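Local structure of uncharacterized protein (Bacteroides caccae, 4L7A) at residues 55-60 with 120-125; 66-71 with 137-142; 162-167 with 226-231; 184-189 with 196-201. The protein is of unknown function but, as a member of the MA clan of metallopeptidases, probably hydrolyses peptide bonds with the help of a zinc ion. All blocks are in the same frame, centred on the assembly; numbering follows the deposited sequence.

Contact 1. Residues 55-60 with 120-125; sequences VPTDFW and LYMGNW
The selenomethionine at Met122 reaches from the end of strand 115-122 to Thr57 and Asp58, the last loop residues before helix 59-81, where Asp58 is the N-cap. The contact sets a helix start beside the end of an inner strand of the mixed sheet in the putative peptidase fold. Its tight part, without hydrogen bonds, is the selenomethionine. Bends at chi2 (70°) and chi3 (81°) curl the Met122 chain round, bringing its methyl group up to the loop. CE stops 3.5 Å from the carbonyl oxygen of Asp58, and SE lies 4.0 Å from CG2 of Thr57. The two side chains cross at about a right angle, so the methyl of Thr57 meets the selenium and CE rather than running along the chain. Leu61, Ser62 and Leu65, further along helix 59-81, also touch the Met122 side chain. Thr57 turns its hydroxyl elsewhere, to a weak hydrogen bond with the backbone N of Gly98.

The other part is looser and wetter. No direct hydrogen bond joins the backbones, and the CA atoms of Asp58 and Gly123 stay 6.8 Å apart. A water spans the gap, donating to Met122 O over 3.2 Å. The carboxylate of Asp58 is occupied with its own helix, OD1 capping the backbone N of Leu61. The same water accepts a hydrogen bond from Asp58 N at 2.9 Å.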
loop_
_atom_site.group_PDB
_atom_site.type_symbol
_atom_site.label_atom_id
_atom_site.label_comp_id
_atom_site.label_asym_id
_atom_site.label_seq_id
_atom_site.Cartn_x
_atom_site.Cartn_y
_atom_site.Cartn_z
ATOM N N VAL A 55 10.490 -3.974 19.765
ATOM C CA VAL A 55 11.946 -3.748 19.904
ATOM C C VAL A 55 12.228 -2.275 19.516
ATOM O O VAL A 55 11.396 -1.633 18.884
ATOM C CB VAL A 55 12.788 -4.682 18.987
ATOM C CG1 VAL A 55 12.579 -6.134 19.344
ATOM C CG2 VAL A 55 12.472 -4.475 17.489
ATOM N N PRO A 56 13.384 -1.735 19.921
ATOM C CA PRO A 56 13.691 -0.383 19.509
ATOM C C PRO A 56 13.644 -0.227 17.981
ATOM O O PRO A 56 14.000 -1.138 17.225
ATOM C CB PRO A 56 15.114 -0.182 20.032
ATOM C CG PRO A 56 15.193 -1.077 21.189
ATOM C CD PRO A 56 14.444 -2.309 20.760
ATOM N N THR A 57 13.183 0.924 17.546
ATOM C CA THR A 57 13.072 1.227 16.135
ATOM C C THR A 57 14.464 1.485 15.595
ATOM O O THR A 57 15.126 2.383 16.063
ATOM C CB THR A 57 12.169 2.473 15.960
ATOM O OG1 THR A 57 10.873 2.175 16.555
ATOM C CG2 THR A 57 11.995 2.835 14.504
ATOM N N ASP A 58 14.898 0.700 14.606
ATOM C CA ASP A 58 16.250 0.796 14.020
ATOM C C ASP A 58 16.329 2.057 13.153
ATOM O O ASP A 58 15.576 2.201 12.193
ATOM C CB ASP A 58 16.460 -0.495 13.200
ATOM C CG ASP A 58 17.776 -0.545 12.368
ATOM O OD1 ASP A 58 18.352 0.465 11.921
ATOM O OD2 ASP A 58 18.183 -1.703 12.060
ATOM N N PHE A 59 17.249 2.960 13.473
ATOM C CA PHE A 59 17.328 4.233 12.783
ATOM C C PHE A 59 17.690 4.150 11.287
ATOM O O PHE A 59 16.986 4.692 10.463
ATOM C CB PHE A 59 18.340 5.148 13.445
ATOM C CG PHE A 59 18.542 6.470 12.709
ATOM C CD1 PHE A 59 17.694 7.554 12.964
ATOM C CD2 PHE A 59 19.558 6.632 11.802
ATOM C CE1 PHE A 59 17.880 8.794 12.333
ATOM C CE2 PHE A 59 19.759 7.869 11.172
ATOM C CZ PHE A 59 18.909 8.959 11.452
ATOM N N TRP A 60 18.793 3.510 10.948
ATOM C CA TRP A 60 19.209 3.448 9.555
ATOM C C TRP A 60 18.239 2.594 8.697
ATOM O O TRP A 60 18.051 2.844 7.509
ATOM C CB TRP A 60 20.654 2.961 9.442
ATOM C CG TRP A 60 21.564 3.973 9.971
ATOM C CD1 TRP A 60 22.241 3.918 11.144
ATOM C CD2 TRP A 60 21.923 5.222 9.347
ATOM N NE1 TRP A 60 22.986 5.041 11.303
ATOM C CE2 TRP A 60 22.776 5.888 10.237
ATOM C CE3 TRP A 60 21.563 5.854 8.160
ATOM C CZ2 TRP A 60 23.317 7.147 9.961
ATOM C CZ3 TRP A 60 22.075 7.112 7.889
ATOM C CH2 TRP A 60 22.966 7.744 8.781
ATOM N N LEU A 120 3.781 1.090 10.190
ATOM C CA LEU A 120 4.489 -0.006 9.642
ATOM C C LEU A 120 5.432 -0.570 10.707
ATOM O O LEU A 120 6.225 0.171 11.296
ATOM C CB LEU A 120 5.306 0.435 8.457
ATOM C CG LEU A 120 4.603 1.232 7.364
ATOM C CD1 LEU A 120 5.591 1.616 6.321
ATOM C CD2 LEU A 120 3.515 0.360 6.763
ATOM N N TYR A 121 5.372 -1.886 10.890
ATOM C CA TYR A 121 6.228 -2.604 11.791
ATOM C C TYR A 121 7.386 -3.142 10.956
ATOM O O TYR A 121 7.188 -3.797 9.905
ATOM C CB TYR A 121 5.433 -3.722 12.506
ATOM C CG TYR A 121 4.437 -3.155 13.463
ATOM C CD1 TYR A 121 3.159 -2.820 13.088
ATOM C CD2 TYR A 121 4.788 -2.952 14.799
ATOM C CE1 TYR A 121 2.263 -2.259 14.016
ATOM C CE2 TYR A 121 3.919 -2.431 15.712
ATOM C CZ TYR A 121 2.665 -2.058 15.322
ATOM O OH TYR A 121 1.834 -1.540 16.308
HETATM N N MSE A 122 8.596 -2.877 11.443
HETATM C CA MSE A 122 9.801 -3.225 10.716
HETATM C C MSE A 122 10.948 -3.674 11.603
HETATM O O MSE A 122 10.948 -3.421 12.779
HETATM C CB MSE A 122 10.303 -2.033 9.843
HETATM C CG MSE A 122 9.997 -0.658 10.350
HETATM SE SE MSE A 122 10.954 -0.035 11.955
HETATM C CE MSE A 122 12.639 0.524 11.165
ATOM N N GLY A 123 11.942 -4.295 10.979
ATOM C CA GLY A 123 13.154 -4.754 11.658
ATOM C C GLY A 123 14.047 -5.399 10.619
ATOM O O GLY A 123 13.663 -5.527 9.459
ATOM N N ASN A 124 15.246 -5.756 10.977
ATOM C CA ASN A 124 16.164 -6.164 9.911
ATOM C C ASN A 124 15.924 -7.636 9.480
ATOM O O ASN A 124 16.703 -8.158 8.709
ATOM C CB ASN A 124 17.631 -5.832 10.245
ATOM C CG ASN A 124 18.117 -6.577 11.434
ATOM O OD1 ASN A 124 17.403 -7.423 11.992
ATOM N ND2 ASN A 124 19.358 -6.311 11.831
ATOM N N TRP A 125 14.832 -8.264 9.962
ATOM C CA TRP A 125 14.271 -9.449 9.299
ATOM C C TRP A 125 13.778 -9.122 7.863
ATOM O O TRP A 125 13.456 -10.025 7.102
ATOM C CB TRP A 125 13.105 -10.066 10.079
ATOM C CG TRP A 125 12.111 -9.059 10.583
ATOM C CD1 TRP A 125 12.122 -8.450 11.836
ATOM C CD2 TRP A 125 10.981 -8.496 9.887
ATOM N NE1 TRP A 125 11.075 -7.574 11.930
ATOM C CE2 TRP A 125 10.347 -7.596 10.775
ATOM C CE3 TRP A 125 10.453 -8.651 8.607
ATOM C CZ2 TRP A 125 9.241 -6.848 10.414
ATOM C CZ3 TRP A 125 9.326 -7.921 8.263
ATOM C CH2 TRP A 125 8.735 -7.029 9.164
HETATM O O HOH W 1 13.410 -1.648 13.769
#

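Contact 2. Residues 66-71 with 137-142; sequences AKIVKH and YYFKVM
Phe139 is the bump of this interface: its ring projects from helix 131-153 and enters, edge first, a shallow hollow on helix 59-81 made by Ile68 and Val69. CZ at the ring's end meets CG2 of Ile68 at 4.2 Å, while CE1 comes equally close to CA of Val69. Both partners lie near the ring plane, so the ring slides in by its rim and its faces are not used here. One turn further on, Met142 supplies a second, smaller bump. A bend at chi3 (90°) brings its CE to 4.1 Å from CG1 of Val69, the two side chains crossing at about a right angle. Val69 thus fits between the aromatic ring and the selenomethionine methyl. The helix segments run in roughly the same direction, inclined by 38°, and their axes stay 11.9 Å apart, a wide spacing that the ring spans. Such a buried helix pair is consistent with the zincin fold, in which the HExxH helix packs beside another helix under the sheet.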
loop_
_atom_site.group_PDB
_atom_site.type_symbol
_atom_site.label_atom_id
_atom_site.label_comp_id
_atom_site.label_asym_id
_atom_site.label_seq_id
_atom_site.Cartn_x
_atom_site.Cartn_y
_atom_site.Cartn_z
ATOM N N ALA A 66 11.940 5.077 4.603
ATOM C CA ALA A 66 11.397 6.349 4.173
ATOM C C ALA A 66 11.729 6.608 2.725
ATOM O O ALA A 66 10.911 7.161 2.000
ATOM C CB ALA A 66 11.917 7.458 5.008
ATOM N N LYS A 67 12.889 6.206 2.278
ATOM C CA LYS A 67 13.273 6.440 0.874
ATOM C C LYS A 67 12.615 5.433 -0.088
ATOM O O LYS A 67 12.281 5.782 -1.238
ATOM C CB LYS A 67 14.790 6.370 0.685
ATOM C CG LYS A 67 15.561 7.461 1.393
ATOM C CD LYS A 67 16.975 7.566 0.873
ATOM C CE LYS A 67 17.703 8.817 1.457
ATOM N NZ LYS A 67 19.078 8.833 0.944
ATOM N N ILE A 68 12.462 4.190 0.359
ATOM C CA ILE A 68 11.817 3.165 -0.460
ATOM C C ILE A 68 10.329 3.500 -0.668
ATOM O O ILE A 68 9.785 3.391 -1.797
ATOM C CB ILE A 68 12.041 1.801 0.153
ATOM C CG1 ILE A 68 13.545 1.480 0.021
ATOM C CG2 ILE A 68 11.227 0.747 -0.545
ATOM C CD1 ILE A 68 13.975 0.173 0.691
ATOM N N VAL A 69 9.673 3.875 0.418
ATOM C CA VAL A 69 8.238 4.236 0.391
ATOM C C VAL A 69 7.968 5.426 -0.545
ATOM O O VAL A 69 6.990 5.437 -1.307
ATOM C CB VAL A 69 7.756 4.519 1.802
ATOM C CG1 VAL A 69 6.375 5.102 1.831
ATOM C CG2 VAL A 69 7.726 3.209 2.602
ATOM N N LYS A 70 8.861 6.409 -0.530
ATOM C CA LYS A 70 8.697 7.575 -1.364
ATOM C C LYS A 70 8.947 7.222 -2.798
ATOM O O LYS A 70 8.171 7.596 -3.683
ATOM C CB LYS A 70 9.647 8.678 -0.934
ATOM C CG LYS A 70 9.607 9.939 -1.813
ATOM C CD LYS A 70 10.462 11.057 -1.199
ATOM C CE LYS A 70 11.149 11.919 -2.273
ATOM N NZ LYS A 70 10.127 12.679 -3.075
ATOM N N HIS A 71 9.982 6.443 -3.038
ATOM C CA HIS A 71 10.334 6.026 -4.425
ATOM C C HIS A 71 9.294 5.141 -5.115
ATOM O O HIS A 71 9.021 5.305 -6.311
ATOM C CB HIS A 71 11.661 5.275 -4.446
ATOM C CG HIS A 71 12.179 5.034 -5.818
ATOM N ND1 HIS A 71 12.663 6.059 -6.612
ATOM C CD2 HIS A 71 12.256 3.906 -6.559
ATOM C CE1 HIS A 71 13.059 5.564 -7.767
ATOM N NE2 HIS A 71 12.818 4.262 -7.764
ATOM N N TYR A 137 3.984 -7.251 2.875
ATOM C CA TYR A 137 3.980 -6.693 4.183
ATOM C C TYR A 137 3.351 -5.304 4.247
ATOM O O TYR A 137 2.793 -4.945 5.265
ATOM C CB TYR A 137 5.438 -6.546 4.688
ATOM C CG TYR A 137 6.225 -7.818 4.853
ATOM C CD1 TYR A 137 5.604 -9.012 5.208
ATOM C CD2 TYR A 137 7.614 -7.835 4.658
ATOM C CE1 TYR A 137 6.344 -10.202 5.355
ATOM C CE2 TYR A 137 8.360 -9.030 4.802
ATOM C CZ TYR A 137 7.715 -10.192 5.169
ATOM O OH TYR A 137 8.423 -11.371 5.298
ATOM N N TYR A 138 3.519 -4.519 3.182
ATOM C CA TYR A 138 3.300 -3.103 3.215
ATOM C C TYR A 138 2.559 -2.519 2.043
ATOM O O TYR A 138 1.563 -1.869 2.285
ATOM C CB TYR A 138 4.601 -2.322 3.318
ATOM C CG TYR A 138 5.532 -2.700 4.436
ATOM C CD1 TYR A 138 5.085 -2.801 5.759
ATOM C CD2 TYR A 138 6.856 -2.916 4.179
ATOM C CE1 TYR A 138 5.957 -3.134 6.806
ATOM C CE2 TYR A 138 7.763 -3.212 5.200
ATOM C CZ TYR A 138 7.306 -3.336 6.527
ATOM O OH TYR A 138 8.226 -3.631 7.521
ATOM N N PHE A 139 3.027 -2.704 0.795
ATOM C CA PHE A 139 2.500 -1.845 -0.255
ATOM C C PHE A 139 1.105 -2.240 -0.706
ATOM O O PHE A 139 0.311 -1.381 -1.035
ATOM C CB PHE A 139 3.409 -1.781 -1.487
ATOM C CG PHE A 139 4.668 -1.040 -1.254
ATOM C CD1 PHE A 139 4.637 0.279 -0.866
ATOM C CD2 PHE A 139 5.872 -1.638 -1.467
ATOM C CE1 PHE A 139 5.825 0.958 -0.595
ATOM C CE2 PHE A 139 7.040 -0.967 -1.250
ATOM C CZ PHE A 139 7.022 0.314 -0.789
ATOM N N LYS A 140 0.806 -3.538 -0.730
ATOM C CA LYS A 140 -0.551 -3.979 -1.112
ATOM C C LYS A 140 -1.627 -3.279 -0.257
ATOM O O LYS A 140 -2.587 -2.671 -0.768
ATOM C CB LYS A 140 -0.669 -5.506 -1.058
ATOM C CG LYS A 140 -2.070 -6.072 -0.869
ATOM C CD LYS A 140 -2.794 -5.972 -2.168
ATOM C CE LYS A 140 -4.306 -6.272 -2.016
ATOM N NZ LYS A 140 -4.619 -7.405 -1.117
ATOM N N VAL A 141 -1.516 -3.421 1.049
ATOM C CA VAL A 141 -2.490 -2.769 1.948
ATOM C C VAL A 141 -2.509 -1.248 1.802
ATOM O O VAL A 141 -3.574 -0.620 1.854
ATOM C CB VAL A 141 -2.215 -3.125 3.418
ATOM C CG1 VAL A 141 -3.125 -2.400 4.289
ATOM C CG2 VAL A 141 -2.458 -4.637 3.592
HETATM N N MSE A 142 -1.353 -0.652 1.606
HETATM C CA MSE A 142 -1.308 0.780 1.398
HETATM C C MSE A 142 -2.105 1.237 0.173
HETATM O O MSE A 142 -2.952 2.104 0.298
HETATM C CB MSE A 142 0.141 1.297 1.335
HETATM C CG MSE A 142 0.815 1.239 2.721
HETATM SE SE MSE A 142 2.761 1.440 2.609
HETATM C CE MSE A 142 2.767 3.390 2.777
#

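Contact 3. Residues 162-167 with 226-231; sequences KISAGN and KPIIDQ
The end of the short, weakly bonded helix 160-163, with Ser164 just after it, docks against Ile228 and Gln231 of the long helix 211-244, just beyond the kink at Pro227. Ile163 supplies most of the packing. Its CG2 meets CG2 of Ile228 at 3.7 Å, the two isoleucines sliding past each other in opposite directions. The other branch goes to Gln231, whose chain is extended, with CG anti to the backbone N (chi1 179°), and so reaches out from the helix to meet Ile163 head-on. The amide NE2 of Gln231 lies 3.6 Å from CG1 of Ile163 and 3.8 Å from CD1 of Ile163, a purely van der Waals contact. With an alanine in place of Ile163, both branches vanish, and a gap would probably open beside Ile228 while the Gln231 amide was set free to turn. Ser164 adds a lighter touch, its OG 4.0 Å from CG2 of Ile228, and that hydroxyl is hydrogen-bonded to NZ of Lys232 on the same long helix. Beyond it the chain reverses in a type II beta turn, with Gly166 at positive phi, closed by Asn167 N bonding to Ser164 O at 2.9 Å.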
loop_
_atom_site.group_PDB
_atom_site.type_symbol
_atom_site.label_atom_id
_atom_site.label_comp_id
_atom_site.label_asym_id
_atom_site.label_seq_id
_atom_site.Cartn_x
_atom_site.Cartn_y
_atom_site.Cartn_z
ATOM N N LYS A 162 -23.187 -4.188 -8.651
ATOM C CA LYS A 162 -24.088 -5.217 -9.155
ATOM C C LYS A 162 -23.365 -6.416 -9.728
ATOM O O LYS A 162 -23.944 -7.508 -9.792
ATOM C CB LYS A 162 -24.953 -4.689 -10.303
ATOM C CG LYS A 162 -25.859 -3.584 -9.921
ATOM C CD LYS A 162 -26.611 -3.154 -11.163
ATOM C CE LYS A 162 -27.544 -2.010 -10.878
ATOM N NZ LYS A 162 -28.288 -1.730 -12.145
ATOM N N ILE A 163 -22.133 -6.209 -10.190
ATOM C CA ILE A 163 -21.441 -7.245 -10.944
ATOM C C ILE A 163 -21.444 -8.593 -10.188
ATOM O O ILE A 163 -21.813 -9.610 -10.748
ATOM C CB ILE A 163 -20.022 -6.835 -11.319
ATOM C CG1 ILE A 163 -20.085 -5.682 -12.324
ATOM C CG2 ILE A 163 -19.281 -7.985 -11.978
ATOM C CD1 ILE A 163 -18.809 -4.939 -12.474
ATOM N N SER A 164 -21.110 -8.582 -8.920
ATOM C CA SER A 164 -21.075 -9.822 -8.140
ATOM C C SER A 164 -22.150 -9.871 -7.057
ATOM O O SER A 164 -22.012 -10.592 -6.091
ATOM C CB SER A 164 -19.705 -9.983 -7.514
ATOM O OG SER A 164 -18.687 -10.257 -8.456
ATOM N N ALA A 165 -23.226 -9.100 -7.211
ATOM C CA ALA A 165 -24.380 -9.139 -6.256
ATOM C C ALA A 165 -24.835 -10.566 -6.075
ATOM O O ALA A 165 -25.006 -11.279 -7.011
ATOM C CB ALA A 165 -25.576 -8.276 -6.763
ATOM N N GLY A 166 -24.992 -11.002 -4.852
ATOM C CA GLY A 166 -25.388 -12.375 -4.629
ATOM C C GLY A 166 -24.221 -13.212 -4.163
ATOM O O GLY A 166 -24.435 -14.198 -3.506
ATOM N N ASN A 167 -22.975 -12.801 -4.420
ATOM C CA ASN A 167 -21.838 -13.628 -4.029
ATOM C C ASN A 167 -20.951 -13.059 -2.924
ATOM O O ASN A 167 -19.978 -13.708 -2.548
ATOM C CB ASN A 167 -20.994 -13.920 -5.273
ATOM C CG ASN A 167 -21.677 -14.881 -6.191
ATOM O OD1 ASN A 167 -22.373 -15.731 -5.733
ATOM N ND2 ASN A 167 -21.519 -14.723 -7.477
ATOM N N LYS A 226 -12.951 -15.236 -15.046
ATOM C CA LYS A 226 -12.101 -14.363 -15.834
ATOM C C LYS A 226 -12.871 -13.204 -16.413
ATOM O O LYS A 226 -12.435 -12.078 -16.292
ATOM C CB LYS A 226 -11.433 -15.104 -16.983
ATOM C CG LYS A 226 -10.007 -15.371 -16.784
ATOM C CD LYS A 226 -9.419 -16.234 -17.901
ATOM C CE LYS A 226 -9.490 -17.706 -17.531
ATOM N NZ LYS A 226 -8.176 -18.328 -17.757
ATOM N N PRO A 227 -13.989 -13.474 -17.108
ATOM C CA PRO A 227 -14.752 -12.344 -17.628
ATOM C C PRO A 227 -15.254 -11.396 -16.533
ATOM O O PRO A 227 -15.413 -10.208 -16.811
ATOM C CB PRO A 227 -15.960 -13.009 -18.308
ATOM C CG PRO A 227 -15.622 -14.415 -18.460
ATOM C CD PRO A 227 -14.646 -14.759 -17.402
ATOM N N ILE A 228 -15.559 -11.924 -15.336
ATOM C CA ILE A 228 -16.018 -11.089 -14.258
ATOM C C ILE A 228 -14.880 -10.146 -13.740
ATOM O O ILE A 228 -15.092 -8.942 -13.551
ATOM C CB ILE A 228 -16.611 -11.915 -13.133
ATOM C CG1 ILE A 228 -17.838 -12.699 -13.624
ATOM C CG2 ILE A 228 -17.085 -10.991 -12.058
ATOM C CD1 ILE A 228 -18.252 -13.865 -12.701
ATOM N N ILE A 229 -13.693 -10.707 -13.558
ATOM C CA ILE A 229 -12.531 -9.932 -13.183
ATOM C C ILE A 229 -12.185 -8.918 -14.282
ATOM O O ILE A 229 -11.906 -7.741 -13.965
ATOM C CB ILE A 229 -11.368 -10.790 -12.835
ATOM C CG1 ILE A 229 -11.697 -11.573 -11.578
ATOM C CG2 ILE A 229 -10.121 -9.941 -12.539
ATOM C CD1 ILE A 229 -10.724 -12.667 -11.263
ATOM N N ASP A 230 -12.244 -9.351 -15.545
ATOM C CA ASP A 230 -12.010 -8.452 -16.659
ATOM C C ASP A 230 -12.971 -7.246 -16.633
ATOM O O ASP A 230 -12.554 -6.109 -16.787
ATOM C CB ASP A 230 -12.135 -9.199 -17.997
ATOM C CG ASP A 230 -10.939 -10.153 -18.250
ATOM O OD1 ASP A 230 -9.822 -9.843 -17.765
ATOM O OD2 ASP A 230 -11.123 -11.179 -18.946
ATOM N N GLN A 231 -14.241 -7.499 -16.379
ATOM C CA GLN A 231 -15.219 -6.421 -16.349
ATOM C C GLN A 231 -14.945 -5.417 -15.201
ATOM O O GLN A 231 -15.019 -4.193 -15.398
ATOM C CB GLN A 231 -16.609 -7.033 -16.208
ATOM C CG GLN A 231 -17.690 -6.010 -16.143
ATOM C CD GLN A 231 -19.047 -6.650 -15.966
ATOM O OE1 GLN A 231 -19.179 -7.857 -15.917
ATOM N NE2 GLN A 231 -20.060 -5.832 -15.902
#

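Contact 4. Residues 184-189 with 196-201; sequences LGFVTP and SEDIAE
Thr188 and Glu201 cross at about a right angle, and the threonine hydroxyl donates a short hydrogen bond from OG1 to OE1 of Glu201, 2.6 Å long. The bond uses the anti lone pair of OE1, on the side away from the other carboxylate oxygen. A chi1 of 58° sets OG1 of Thr188 between its backbone N and carbonyl carbon, where it can also receive the backbone N of Ala191. Next to this pair, CG2 of Val187 packs on CB of Glu201 at 4.0 Å.

One turn earlier in the helix, Asp198 faces Phe186. The ring presents its edge: CE1 of Phe186 lies 3.4 Å from OD2 of Asp198, near the ring plane, with ring and carboxylate planes 67° apart. OD2 forms a salt bridge with Lys232 and a hydrogen bond with Tyr168 OH. OD1 of Asp198 is bonded to Tyr160 OH and to a water (2.8 Å) that donates to Gly185 O and accepts from Val187 N. Gly185 itself ends the preceding helix in a Schellman motif.

Glu201 also forms a salt bridge to Lys140 through OE1 and bonds ND1 of His144 through OE2. Replacing it by alanine would probably leave Thr188 and Lys140 without their common acceptor and His144 freer to rotate. Since His144 opens the HExxH sequence, Glu201 is consistent with a second-shell carboxylate that probably orients a histidine likely to bind zinc, as in gluzincins.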
loop_
_atom_site.group_PDB
_atom_site.type_symbol
_atom_site.label_atom_id
_atom_site.label_comp_id
_atom_site.label_asym_id
_atom_site.label_seq_id
_atom_site.Cartn_x
_atom_site.Cartn_y
_atom_site.Cartn_z
ATOM N N LEU A 184 -15.729 -16.723 -8.849
ATOM C CA LEU A 184 -16.846 -15.787 -8.660
ATOM C C LEU A 184 -16.444 -14.352 -9.003
ATOM O O LEU A 184 -17.246 -13.436 -8.853
ATOM C CB LEU A 184 -17.356 -15.815 -7.198
ATOM C CG LEU A 184 -17.587 -17.183 -6.592
ATOM C CD1 LEU A 184 -17.911 -17.035 -5.114
ATOM C CD2 LEU A 184 -18.691 -17.977 -7.291
ATOM N N GLY A 185 -15.219 -14.141 -9.466
ATOM C CA GLY A 185 -14.782 -12.813 -9.866
ATOM C C GLY A 185 -14.153 -11.995 -8.749
ATOM O O GLY A 185 -14.141 -10.777 -8.791
ATOM N N PHE A 186 -13.656 -12.663 -7.717
ATOM C CA PHE A 186 -12.992 -11.975 -6.597
ATOM C C PHE A 186 -11.507 -12.255 -6.656
ATOM O O PHE A 186 -11.094 -13.446 -6.694
ATOM C CB PHE A 186 -13.547 -12.486 -5.259
ATOM C CG PHE A 186 -15.019 -12.170 -5.049
ATOM C CD1 PHE A 186 -15.500 -10.874 -5.248
ATOM C CD2 PHE A 186 -15.904 -13.146 -4.685
ATOM C CE1 PHE A 186 -16.820 -10.581 -5.073
ATOM C CE2 PHE A 186 -17.237 -12.846 -4.511
ATOM C CZ PHE A 186 -17.699 -11.582 -4.733
ATOM N N VAL A 187 -10.700 -11.185 -6.663
ATOM C CA VAL A 187 -9.258 -11.325 -6.727
ATOM C C VAL A 187 -8.592 -11.854 -5.461
ATOM O O VAL A 187 -7.484 -12.357 -5.530
ATOM C CB VAL A 187 -8.537 -10.027 -7.185
ATOM C CG1 VAL A 187 -8.856 -9.727 -8.663
ATOM C CG2 VAL A 187 -8.882 -8.798 -6.292
ATOM N N THR A 188 -9.258 -11.738 -4.321
ATOM C CA THR A 188 -8.801 -12.257 -3.047
ATOM C C THR A 188 -10.024 -12.608 -2.225
ATOM O O THR A 188 -11.123 -12.150 -2.513
ATOM C CB THR A 188 -8.039 -11.167 -2.219
ATOM O OG1 THR A 188 -8.876 -10.023 -1.986
ATOM C CG2 THR A 188 -6.805 -10.752 -2.886
ATOM N N PRO A 189 -9.857 -13.374 -1.161
ATOM C CA PRO A 189 -11.004 -13.613 -0.252
ATOM C C PRO A 189 -11.615 -12.346 0.270
ATOM O O PRO A 189 -12.841 -12.217 0.289
ATOM C CB PRO A 189 -10.366 -14.384 0.903
ATOM C CG PRO A 189 -9.284 -15.188 0.214
ATOM C CD PRO A 189 -8.712 -14.236 -0.839
ATOM N N SER A 196 -17.299 -2.299 -1.697
ATOM C CA SER A 196 -16.279 -1.227 -1.472
ATOM C C SER A 196 -14.861 -1.829 -1.231
ATOM O O SER A 196 -13.853 -1.267 -1.647
ATOM C CB SER A 196 -16.674 -0.339 -0.293
ATOM O OG SER A 196 -16.703 -1.177 0.855
ATOM N N GLU A 197 -14.783 -2.987 -0.595
ATOM C CA GLU A 197 -13.497 -3.677 -0.456
ATOM C C GLU A 197 -13.035 -4.356 -1.755
ATOM O O GLU A 197 -11.824 -4.400 -2.056
ATOM C CB GLU A 197 -13.462 -4.618 0.753
ATOM C CG GLU A 197 -13.092 -3.856 2.035
ATOM C CD GLU A 197 -14.135 -2.865 2.395
ATOM O OE1 GLU A 197 -15.246 -3.339 2.747
ATOM O OE2 GLU A 197 -13.882 -1.633 2.253
ATOM N N ASP A 198 -13.997 -4.846 -2.531
ATOM C CA ASP A 198 -13.757 -5.492 -3.824
ATOM C C ASP A 198 -13.023 -4.515 -4.763
ATOM O O ASP A 198 -11.936 -4.804 -5.251
ATOM C CB ASP A 198 -15.099 -5.970 -4.408
ATOM C CG ASP A 198 -14.976 -6.750 -5.698
ATOM O OD1 ASP A 198 -13.932 -6.735 -6.375
ATOM O OD2 ASP A 198 -15.967 -7.428 -6.034
ATOM N N ILE A 199 -13.556 -3.344 -4.951
ATOM C CA ILE A 199 -12.909 -2.439 -5.835
ATOM C C ILE A 199 -11.527 -1.941 -5.286
ATOM O O ILE A 199 -10.582 -1.787 -6.081
ATOM C CB ILE A 199 -13.837 -1.320 -6.253
ATOM C CG1 ILE A 199 -13.149 -0.496 -7.326
ATOM C CG2 ILE A 199 -14.337 -0.471 -5.049
ATOM C CD1 ILE A 199 -14.035 0.571 -7.937
ATOM N N ALA A 200 -11.371 -1.754 -3.965
ATOM C CA ALA A 200 -10.073 -1.397 -3.417
ATOM C C ALA A 200 -9.043 -2.527 -3.654
ATOM O O ALA A 200 -7.890 -2.246 -3.944
ATOM C CB ALA A 200 -10.145 -1.054 -1.904
ATOM N N GLU A 201 -9.497 -3.782 -3.570
ATOM C CA GLU A 201 -8.640 -4.949 -3.795
ATOM C C GLU A 201 -8.257 -5.115 -5.252
ATOM O O GLU A 201 -7.106 -5.444 -5.549
ATOM C CB GLU A 201 -9.305 -6.223 -3.311
ATOM C CG GLU A 201 -9.345 -6.385 -1.763
ATOM C CD GLU A 201 -7.951 -6.686 -1.197
ATOM O OE1 GLU A 201 -7.587 -7.882 -1.208
ATOM O OE2 GLU A 201 -7.221 -5.743 -0.797
HETATM O O HOH W 2 -12.436 -8.833 -7.483
#

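How the contacts relate
The four contacts form two groups. Contacts 1 and 2, with centres 14 Å apart, both use helix 59-81; their segments alternate along the sequence, and they meet where Tyr138 OH approaches Tyr121 O at 2.6 Å, a probable hydrogen bond. Contacts 3 and 4 come later, their centres 9 Å apart, and contact 4 falls within the sequence that contact 3 brackets. The centres of contacts 1 and 3 are about 41 Å apart, on opposite sides of the chain's centre. Contacts 2 and 4, centres 21 Å apart, touch through the salt bridge between Lys140 and Glu201, so helix 131-153, which carries the HExxH sequence, probably joins the sheet-bearing part to the largely helical part.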